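Local structure of mandelate racemase / muconate lactonizing enzyme family protein (Agrobacterium tumefaciens, 4DXK) at residues A[17-22]-A[29-34]; A[322-327]-A[374-379]. The protein belongs to the mandelate racemase subgroup of the enolase superfamily and is probably a metal-dependent lyase or racemase whose substrate is not established. All coordinates share one frame; numbering follows the deposited sequence. Where two conformers were deposited one is given.

Contact 1: A[17-22]-A[29-34]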
# COMPACT_ATOMS: atom_id res chain seq x y z
N LEU A 17 23.10 37.90 9.78
CA LEU A 17 21.83 38.59 9.68
C LEU A 17 21.68 39.45 8.43
O LEU A 17 22.63 40.12 8.00
CB LEU A 17 21.60 39.45 10.93
CG LEU A 17 21.03 38.67 12.11
CD1 LEU A 17 21.21 39.42 13.42
CD2 LEU A 17 19.55 38.38 11.89
N LEU A 18 20.48 39.47 7.87
CA LEU A 18 20.15 40.38 6.80
C LEU A 18 18.78 40.98 7.07
O LEU A 18 17.83 40.24 7.36
CB LEU A 18 20.10 39.64 5.45
CG LEU A 18 19.72 40.52 4.26
CD1 LEU A 18 20.80 41.57 4.01
CD2 LEU A 18 19.47 39.72 3.00
N TRP A 19 18.68 42.30 6.98
CA TRP A 19 17.38 42.97 6.99
C TRP A 19 17.02 43.45 5.60
O TRP A 19 17.89 43.90 4.83
CB TRP A 19 17.33 44.12 8.01
CG TRP A 19 17.49 43.58 9.38
CD1 TRP A 19 16.52 43.04 10.17
CD2 TRP A 19 18.72 43.41 10.09
NE1 TRP A 19 17.05 42.60 11.35
CE2 TRP A 19 18.41 42.80 11.32
CE3 TRP A 19 20.06 43.72 9.81
CZ2 TRP A 19 19.39 42.50 12.28
CZ3 TRP A 19 21.02 43.43 10.76
CH2 TRP A 19 20.68 42.82 11.98
N VAL A 20 15.74 43.34 5.27
CA VAL A 20 15.21 43.83 4.00
C VAL A 20 14.13 44.83 4.34
O VAL A 20 13.18 44.52 5.07
CB VAL A 20 14.62 42.67 3.18
CG1 VAL A 20 13.93 43.19 1.91
CG2 VAL A 20 15.69 41.66 2.82
N LEU A 21 14.28 46.05 3.83
CA LEU A 21 13.32 47.12 4.07
C LEU A 21 12.63 47.48 2.77
O LEU A 21 13.29 47.77 1.76
CB LEU A 21 13.98 48.35 4.69
CG LEU A 21 14.37 48.22 6.17
CD1 LEU A 21 15.64 47.40 6.35
CD2 LEU A 21 14.52 49.58 6.82
N VAL A 22 11.31 47.42 2.78
CA VAL A 22 10.51 47.68 1.59
C VAL A 22 9.87 49.06 1.74
O VAL A 22 8.99 49.26 2.60
CB VAL A 22 9.44 46.59 1.40
CG1 VAL A 22 8.59 46.89 0.17
CG2 VAL A 22 10.09 45.22 1.26
N THR A 29 7.25 51.90 5.51
CA THR A 29 8.38 51.02 5.25
C THR A 29 8.23 49.72 6.02
O THR A 29 8.09 49.72 7.25
CB THR A 29 9.71 51.68 5.66
OG1 THR A 29 9.87 52.90 4.93
CG2 THR A 29 10.89 50.77 5.37
N GLY A 30 8.24 48.60 5.31
CA GLY A 30 8.14 47.30 5.95
C GLY A 30 9.51 46.73 6.25
O GLY A 30 10.44 46.88 5.46
N LEU A 31 9.61 46.06 7.39
CA LEU A 31 10.86 45.44 7.82
C LEU A 31 10.77 43.92 7.81
O LEU A 31 9.84 43.34 8.38
CB LEU A 31 11.21 45.92 9.23
CG LEU A 31 12.43 45.30 9.92
CD1 LEU A 31 13.72 45.57 9.16
CD2 LEU A 31 12.53 45.82 11.34
N GLY A 32 11.72 43.28 7.13
CA GLY A 32 11.84 41.83 7.14
C GLY A 32 13.27 41.44 7.47
O GLY A 32 14.16 42.28 7.55
N GLU A 33 13.50 40.14 7.63
CA GLU A 33 14.77 39.64 8.13
C GLU A 33 14.95 38.20 7.71
O GLU A 33 13.97 37.46 7.60
CB GLU A 33 14.77 39.74 9.66
CG GLU A 33 16.06 39.39 10.40
CD GLU A 33 15.80 39.33 11.90
OE1 GLU A 33 15.96 40.36 12.61
OE2 GLU A 33 15.38 38.25 12.37
N THR A 34 16.19 37.79 7.51
CA THR A 34 16.51 36.38 7.39
C THR A 34 17.92 36.14 7.94
O THR A 34 18.56 37.07 8.44
CB THR A 34 16.32 35.85 5.94
OG1 THR A 34 16.46 34.42 5.93
CG2 THR A 34 17.32 36.46 4.99
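The antiparallel beta hairpin of the N-terminal capping domain pairs Leu18 to Val22 with Thr34 to Gly30, and its backbone bonds come in reciprocal couples at Leu18-Thr34, Val20-Gly32 and Val22-Gly30. In the middle couple Gly32 N reaches Val20 O at 2.8 Å. Between the couples lie the non-hydrogen-bonded pairs Trp19-Glu33 and Leu21-Leu31, whose side chains share one face. There the indole and the Glu33 chain run alongside each other in the same direction. With CG anti to its backbone N (chi1 -174°) and the chain extended beyond, Glu33 carries OE1 to Trp19 NE1 at 2.8 Å. This bond is bent, 135° at the hydrogen; OE1 offers its anti lone pair and lies near the ring edge, tilted out of the indole plane, while the carboxylate is turned 72° against the ring. Leu17 CD2 rests 3.9 Å from Glu33 CD, adding an apolar neighbour beside the buried acid. The carboxylate also accepts backbone N-H groups of Val324 and Val325. Farther along this face, one methyl of Leu31, CD1, is 3.9 Å from Trp19 CD1 and touches Leu21 CD1 at the same separation, bridging the two. The other face carries Leu18, Val20, Val22 and Thr34, with Gly30 and Gly32 among them; Val20 and Val22 pack on helix 79-99 and Leu18 on helix 38-53, while Thr34 OG1 bonds to Ser293 O. Strand 17-24 also pairs with strand 3-11 (Trp19 with Val9, Leu21 with Glu7). Such a three-stranded antiparallel meander packed on helices is characteristic of the enolase-superfamily N-terminal domain.

Contact 2: A[322-327]-A[374-379]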
# COMPACT_ATOMS: atom_id res chain seq x y z
N GLY A 322 17.41 36.24 14.50
CA GLY A 322 17.30 37.68 14.71
C GLY A 322 16.01 38.10 15.39
O GLY A 322 15.06 37.31 15.54
N PRO A 323 15.94 39.38 15.80
CA PRO A 323 14.79 39.86 16.57
C PRO A 323 13.51 39.97 15.74
O PRO A 323 12.42 39.78 16.26
CB PRO A 323 15.24 41.25 17.05
CG PRO A 323 16.30 41.66 16.08
CD PRO A 323 17.00 40.40 15.68
N VAL A 324 13.64 40.27 14.45
CA VAL A 324 12.44 40.39 13.61
C VAL A 324 11.80 39.02 13.41
O VAL A 324 10.58 38.88 13.49
CB VAL A 324 12.74 41.08 12.27
CG1 VAL A 324 11.53 41.05 11.36
CG2 VAL A 324 13.22 42.51 12.50
N VAL A 325 12.61 38.00 13.16
CA VAL A 325 12.08 36.64 13.05
C VAL A 325 11.43 36.21 14.36
O VAL A 325 10.35 35.63 14.35
CB VAL A 325 13.13 35.62 12.55
CG1 VAL A 325 12.66 34.18 12.74
CG2 VAL A 325 13.42 35.88 11.09
N LEU A 326 12.06 36.50 15.50
CA LEU A 326 11.42 36.18 16.77
C LEU A 326 10.05 36.86 16.88
O LEU A 326 9.05 36.24 17.25
CB LEU A 326 12.31 36.55 17.95
CG LEU A 326 11.66 36.40 19.33
CD1 LEU A 326 11.29 34.94 19.63
CD2 LEU A 326 12.56 36.95 20.42
N CYS A 327 10.01 38.14 16.53
CA CYS A 327 8.77 38.89 16.66
C CYS A 327 7.68 38.39 15.71
O CYS A 327 6.55 38.13 16.13
CB CYS A 327 9.04 40.38 16.44
SG CYS A 327 7.57 41.36 16.59
N ALA A 374 1.09 48.40 15.36
CA ALA A 374 0.71 47.89 14.05
C ALA A 374 1.86 47.15 13.38
O ALA A 374 3.04 47.43 13.63
CB ALA A 374 0.25 49.05 13.18
N GLY A 375 1.52 46.20 12.51
CA GLY A 375 2.54 45.41 11.84
C GLY A 375 3.28 44.53 12.83
O GLY A 375 2.65 43.86 13.67
N LEU A 376 4.61 44.53 12.74
CA LEU A 376 5.44 43.80 13.69
C LEU A 376 5.37 44.39 15.09
O LEU A 376 5.47 43.66 16.08
CB LEU A 376 6.91 43.85 13.25
CG LEU A 376 7.31 43.14 11.97
CD1 LEU A 376 8.65 43.67 11.47
CD2 LEU A 376 7.37 41.64 12.21
N GLY A 377 5.25 45.71 15.16
CA GLY A 377 5.41 46.43 16.42
C GLY A 377 6.87 46.80 16.70
O GLY A 377 7.24 47.04 17.85
N MET A 378 7.69 46.84 15.65
CA MET A 378 9.08 47.24 15.82
C MET A 378 9.66 47.76 14.52
O MET A 378 9.18 47.42 13.44
CB MET A 378 9.92 46.05 16.28
CG MET A 378 10.21 45.11 15.12
SD MET A 378 10.53 43.38 15.43
CE MET A 378 12.01 43.40 16.39
N GLU A 379 10.66 48.63 14.66
CA GLU A 379 11.43 49.17 13.54
C GLU A 379 12.92 49.00 13.85
O GLU A 379 13.28 48.70 14.99
CB GLU A 379 11.11 50.66 13.35
CG GLU A 379 9.74 50.97 12.74
CD GLU A 379 8.57 50.69 13.68
OE1 GLU A 379 8.68 51.00 14.89
OE2 GLU A 379 7.54 50.17 13.21
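Met378 and Leu376 press against Pro323, Val324 and Cys327 on the first turn of helix 323-335, a helix of the enolase-type (beta/alpha) barrel that follows strand 315-317. The thioether is the centre of the packing. Its SD sits 3.5 Å from Cys327 CB and 4.1 Å from Val324 CG2, between two residues one helical turn apart, and the terminal CE goes on to the Pro323 end of that turn, 3.9 Å from Pro323 CB. Met378 CG lies between its backbone N and carbonyl carbon (chi1 77°), and a bend at chi3 (-63°) swings the methyl round to the proline. Beside it, the Leu376 side chain lies roughly perpendicular to that of Val324, with Leu376 CD1 meeting Val324 CG1 at 3.9 Å. Cys327 SG, anti to its backbone N, comes within 3.2 Å of Leu376 O; the same carbonyl accepts a hydrogen bond from His331 NE2, one turn farther along the helix. All five touching residues are buried, and the interface is mainly apolar. The second shell fixes the loop. Leu376 occupies the third position of a type II' turn from Ala374 to Gly377, with Gly375 at positive phi before it, and its N-H is held by Asp93 OD1 from helix 79-99. Beyond Met378, Glu379 N bonds to Thr358 OG1, tying down the other end. On the helix side, Gly322 takes the N-cap position, and the first turn closes with Leu326 N bonded to Gly322 O at 3.1 Å. Pro323 O serves two neighbours: it accepts Cys327 N at 2.9 Å, while Met378 CE packs against it at 3.6 Å.

Contact 1 belongs to the capping domain, whereas contact 2 joins a barrel helix to the C-terminal loop 374-379; their centres are about 10 Å apart, and Glu33 links them. Its OE2 is 2.9 Å from Val325 N and its OE1 3.0 Å from Val324 N, both probable hydrogen bonds, so the acid meets the N-terminal end of helix 323-335, whose dipole would probably stabilise a negative charge. Asp93 makes a second bridge, OD2 to Leu31 N and OD1 to Leu376 N, and Leu31 packs on Val324 and Leu376. Asn319, a succinimide, lies three residues before Gly322, in the loop after strand 315-317; sodium ligands Glu216, Glu242 and Glu268 lie at or just after ends of other barrel strands.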